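Local coordinates for adherence and virulence protein A (Streptococcus pneumoniae, PDB 6PON), which binds fibronectin and probably contributes to pneumococcal adherence and virulence, its N-terminal region belonging to the NFACT family, at residues 22-27 against 86-91; 101-106 against 115-120. All coordinates share one frame; numbering follows the deposited sequence.

Interaction 1 (22-27 against 86-91); sequences GRIQKI and ALIESI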
# COMPACT_ATOMS: atom_id res chain seq x y z
N GLY B 22 21.31 26.40 -25.70
CA GLY B 22 22.72 26.39 -25.98
C GLY B 22 22.99 26.35 -27.47
O GLY B 22 22.09 26.28 -28.31
N ARG B 23 24.28 26.41 -27.81
CA ARG B 23 24.74 26.38 -29.18
C ARG B 23 25.69 25.21 -29.34
O ARG B 23 26.59 25.03 -28.52
CB ARG B 23 25.45 27.68 -29.56
CG ARG B 23 24.53 28.87 -29.77
CD ARG B 23 23.80 28.78 -31.12
NE ARG B 23 22.82 29.86 -31.30
CZ ARG B 23 22.08 30.05 -32.40
NH1 ARG B 23 22.19 29.23 -33.45
NH2 ARG B 23 21.23 31.07 -32.46
N ILE B 24 25.48 24.41 -30.38
CA ILE B 24 26.38 23.30 -30.68
C ILE B 24 27.59 23.87 -31.40
O ILE B 24 27.46 24.47 -32.47
CB ILE B 24 25.70 22.24 -31.55
CG1 ILE B 24 24.50 21.65 -30.82
CG2 ILE B 24 26.69 21.15 -31.91
CD1 ILE B 24 23.61 20.84 -31.71
N GLN B 25 28.77 23.69 -30.81
CA GLN B 25 30.00 24.27 -31.31
C GLN B 25 30.92 23.27 -31.99
O GLN B 25 31.78 23.69 -32.77
CB GLN B 25 30.78 24.95 -30.17
CG GLN B 25 30.26 26.33 -29.77
CD GLN B 25 30.95 26.86 -28.53
OE1 GLN B 25 31.41 26.10 -27.69
NE2 GLN B 25 31.02 28.18 -28.41
N LYS B 26 30.79 21.98 -31.70
CA LYS B 26 31.71 21.01 -32.26
C LYS B 26 31.01 19.66 -32.31
O LYS B 26 30.20 19.34 -31.44
CB LYS B 26 33.01 20.96 -31.44
CG LYS B 26 34.19 20.43 -32.21
CD LYS B 26 35.44 20.30 -31.33
CE LYS B 26 36.55 19.51 -32.08
NZ LYS B 26 37.84 19.42 -31.30
N ILE B 27 31.30 18.88 -33.35
CA ILE B 27 30.60 17.63 -33.60
C ILE B 27 31.63 16.61 -34.06
O ILE B 27 32.27 16.80 -35.11
CB ILE B 27 29.49 17.80 -34.66
CG1 ILE B 27 28.37 18.72 -34.15
CG2 ILE B 27 28.89 16.48 -35.06
CD1 ILE B 27 28.15 19.94 -35.04
N ALA B 86 24.30 25.26 -34.40
CA ALA B 86 22.86 25.19 -34.24
C ALA B 86 22.45 25.59 -32.83
O ALA B 86 23.23 25.53 -31.88
CB ALA B 86 22.36 23.78 -34.57
N LEU B 87 21.20 26.02 -32.71
CA LEU B 87 20.60 26.36 -31.43
C LEU B 87 19.76 25.18 -30.96
O LEU B 87 19.03 24.58 -31.75
CB LEU B 87 19.74 27.62 -31.55
CG LEU B 87 18.86 27.91 -30.33
CD1 LEU B 87 19.72 28.40 -29.17
CD2 LEU B 87 17.74 28.90 -30.63
N ILE B 88 19.89 24.83 -29.69
CA ILE B 88 19.17 23.68 -29.14
C ILE B 88 17.82 24.17 -28.65
O ILE B 88 17.74 24.92 -27.68
CB ILE B 88 19.98 23.00 -28.04
CG1 ILE B 88 21.19 22.31 -28.65
CG2 ILE B 88 19.12 21.98 -27.30
CD1 ILE B 88 22.15 21.76 -27.65
N GLU B 89 16.75 23.75 -29.32
CA GLU B 89 15.45 24.33 -29.01
C GLU B 89 14.70 23.58 -27.93
O GLU B 89 14.08 24.20 -27.07
CB GLU B 89 14.61 24.43 -30.29
CG GLU B 89 14.98 25.67 -31.08
CD GLU B 89 14.30 25.75 -32.42
OE1 GLU B 89 13.80 24.71 -32.91
OE2 GLU B 89 14.27 26.87 -32.98
N SER B 90 14.76 22.24 -27.95
CA SER B 90 14.05 21.43 -26.98
C SER B 90 14.77 20.09 -26.87
O SER B 90 15.42 19.64 -27.82
CB SER B 90 12.60 21.20 -27.39
OG SER B 90 12.55 20.39 -28.56
N ILE B 91 14.66 19.45 -25.69
CA ILE B 91 15.21 18.12 -25.48
C ILE B 91 14.14 17.29 -24.79
O ILE B 91 13.73 17.60 -23.67
CB ILE B 91 16.50 18.13 -24.63
CG1 ILE B 91 17.60 18.93 -25.33
CG2 ILE B 91 16.99 16.71 -24.36
CD1 ILE B 91 18.81 19.15 -24.46
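Gly22 O accepts the backbone N-H of Ile88 at 3.0 Å from Gly22 O to Ile88 N, and Ala86 O takes that of Ile24, with 2.9 Å between Ala86 O and Ile24 N. These two bonds flank a single bridge between Arg23 and Leu87. Arg23 CA also makes a CA-H...O contact with Ala86 O (3.2 Å), and Leu87 CD1 packs against Gly22 O (3.3 Å).

Arg23 bends at chi2 (-76°), bringing CD to 3.4 Å from Ala86 O. Farther out, Leu87 CB sits over the centre of one guanidinium face, 3.5 Å from Arg23 CZ, while Arg23 NH1 is hydrogen-bonded to O of Gly85, the residue just before 86-91. A hydrophobic contact forms between Ile24 and Ile88, whose side chains cross at about a right angle with Ile24 CG1 3.9 Å from Ile88 CD1; Ile24 CD1 also meets Ala86 CB at 4.3 Å. Ile88 in turn packs on Ile39 of strand 34-41.

Beyond this short meeting the strands diverge, and each has a classic beta bulge in the pairing within its own sheet: Gln25 and Lys26 face Gln38, Glu89 and Ser90 face Thr103. The lone bridge joins the N-terminal ends of strands 23-28 and 87-93, which are, within the chain, outermost strands of a four-stranded and a five-stranded antiparallel sheet respectively.

Interaction 2 (101-106 against 115-120); sequences EITVSN and QATLII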
# COMPACT_ATOMS: atom_id res chain seq x y z
N GLU B 101 14.73 13.01 -28.32
CA GLU B 101 14.66 13.88 -29.49
C GLU B 101 15.14 15.27 -29.10
O GLU B 101 14.68 15.85 -28.11
CB GLU B 101 13.25 13.93 -30.06
CG GLU B 101 12.81 12.58 -30.62
CD GLU B 101 11.45 12.62 -31.27
OE1 GLU B 101 10.71 13.59 -31.05
OE2 GLU B 101 11.13 11.68 -32.02
N ILE B 102 16.07 15.78 -29.89
CA ILE B 102 16.70 17.07 -29.69
C ILE B 102 16.37 17.89 -30.92
O ILE B 102 16.86 17.59 -32.03
CB ILE B 102 18.22 16.95 -29.51
CG1 ILE B 102 18.54 16.09 -28.29
CG2 ILE B 102 18.85 18.35 -29.46
CD1 ILE B 102 19.98 15.69 -28.16
N THR B 103 15.55 18.92 -30.75
CA THR B 103 15.20 19.79 -31.86
C THR B 103 16.16 20.97 -31.90
O THR B 103 16.48 21.57 -30.86
CB THR B 103 13.75 20.26 -31.76
OG1 THR B 103 12.91 19.14 -31.52
CG2 THR B 103 13.32 20.86 -33.06
N VAL B 104 16.63 21.28 -33.11
CA VAL B 104 17.60 22.34 -33.34
C VAL B 104 17.16 23.16 -34.54
O VAL B 104 16.44 22.70 -35.43
CB VAL B 104 19.02 21.80 -33.62
CG1 VAL B 104 19.48 20.91 -32.49
CG2 VAL B 104 19.03 21.06 -34.96
N SER B 105 17.61 24.40 -34.54
CA SER B 105 17.43 25.29 -35.67
C SER B 105 18.78 25.90 -36.00
O SER B 105 19.64 26.07 -35.12
CB SER B 105 16.39 26.37 -35.36
OG SER B 105 16.69 27.01 -34.15
N ASN B 106 18.98 26.21 -37.27
CA ASN B 106 20.25 26.71 -37.77
C ASN B 106 19.98 27.55 -39.02
O ASN B 106 18.84 27.68 -39.47
CB ASN B 106 21.20 25.54 -38.06
CG ASN B 106 22.66 25.92 -37.91
OD1 ASN B 106 23.01 27.09 -37.86
ND2 ASN B 106 23.53 24.91 -37.83
N GLN B 115 15.49 23.59 -39.78
CA GLN B 115 15.23 22.87 -38.53
C GLN B 115 15.51 21.38 -38.72
O GLN B 115 15.30 20.83 -39.79
CB GLN B 115 13.79 23.04 -38.05
CG GLN B 115 13.59 24.00 -36.88
CD GLN B 115 12.22 23.84 -36.16
OE1 GLN B 115 11.22 23.47 -36.78
NE2 GLN B 115 12.20 24.11 -34.86
N ALA B 116 15.97 20.73 -37.65
CA ALA B 116 16.21 19.30 -37.70
C ALA B 116 16.07 18.72 -36.31
O ALA B 116 16.17 19.43 -35.30
CB ALA B 116 17.60 18.98 -38.30
N THR B 117 15.86 17.41 -36.25
CA THR B 117 15.72 16.69 -34.99
C THR B 117 16.81 15.63 -34.89
O THR B 117 16.95 14.80 -35.80
CB THR B 117 14.36 16.01 -34.86
OG1 THR B 117 13.32 16.93 -35.23
CG2 THR B 117 14.15 15.52 -33.43
N LEU B 118 17.59 15.67 -33.82
CA LEU B 118 18.62 14.67 -33.57
C LEU B 118 18.02 13.65 -32.61
O LEU B 118 17.61 14.02 -31.51
CB LEU B 118 19.88 15.31 -33.00
CG LEU B 118 21.06 14.40 -32.64
CD1 LEU B 118 21.64 13.72 -33.87
CD2 LEU B 118 22.12 15.19 -31.90
N ILE B 119 17.93 12.39 -33.04
CA ILE B 119 17.21 11.34 -32.33
C ILE B 119 18.18 10.23 -31.95
O ILE B 119 18.90 9.71 -32.81
CB ILE B 119 16.09 10.74 -33.19
CG1 ILE B 119 15.12 11.80 -33.70
CG2 ILE B 119 15.37 9.62 -32.41
CD1 ILE B 119 14.03 11.25 -34.65
N ILE B 120 18.17 9.83 -30.67
CA ILE B 120 18.89 8.64 -30.24
C ILE B 120 17.87 7.62 -29.75
O ILE B 120 16.99 7.95 -28.95
CB ILE B 120 19.96 8.94 -29.15
CG1 ILE B 120 20.66 7.64 -28.75
CG2 ILE B 120 19.36 9.64 -27.90
CD1 ILE B 120 21.79 7.84 -27.74
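Strands 101-106 and 115-120 run antiparallel, their axes 4.5 Å apart at closest approach, with Ile102-Leu118 and Val104-Ala116 as hydrogen-bonded pairs and Glu101-Ile119, Thr103-Thr117 and Ser105-Gln115 as non-hydrogen-bonded pairs between and beyond them. Leu118 N is hydrogen-bonded to Ile102 O at 2.7 Å, and Val104 N to Ala116 O at 2.9 Å.

On the apolar face, Ile102 CB meets Leu118 CB at 4.2 Å. Val104 CG2, in the crowded position between backbone N and carbonyl carbon, comes to 3.3 Å from Ala116 O and also touches Ala116 CB. The other face is mixed. Glu101 and Ile119 extend alongside each other in the same direction, Glu101 CG 3.9 Å from Ile119 CG1, and Thr117 CG2, anti to its own backbone N, reaches Glu101 CB at 3.8 Å. Gln115 brings CG to 4.0 Å from Ser105 CB, and its NE2 passes near Thr103 CG2; the polar ends of Gln115 and Ser105 are both hydrogen-bonded to the carboxylate of Glu89.

This hairpin supplies the second and third strands of the five-stranded antiparallel sheet: strand 87-93 pairs with 99-107 on one side, strand 128-133 with 113-121 on the other, and Asn106 ND2 donates to Tyr82 O at the end of helix 74-83.

Overall arrangement
From the N terminus, helix 5-19 leads into strand 23-28, the first of a four-stranded antiparallel sheet that continues through 34-41, 44-51 and 58-61. Helix 74-83 then brings the chain back, and interaction 1 closes this long loop by joining 22-27 to 86-91, the beginning of the second sheet. Interaction 2 opens only afterwards and closes a short hairpin, so the two are in series, neither nested nor crossed. Their centres lie 9 Å apart, and strands 87-93 and 99-107 are neighbours, with Glu89 N hydrogen-bonded to Thr103 O. Interaction 1 joins the four-stranded sheet to the five-stranded one; interaction 2 holds together the second and third strands of the latter.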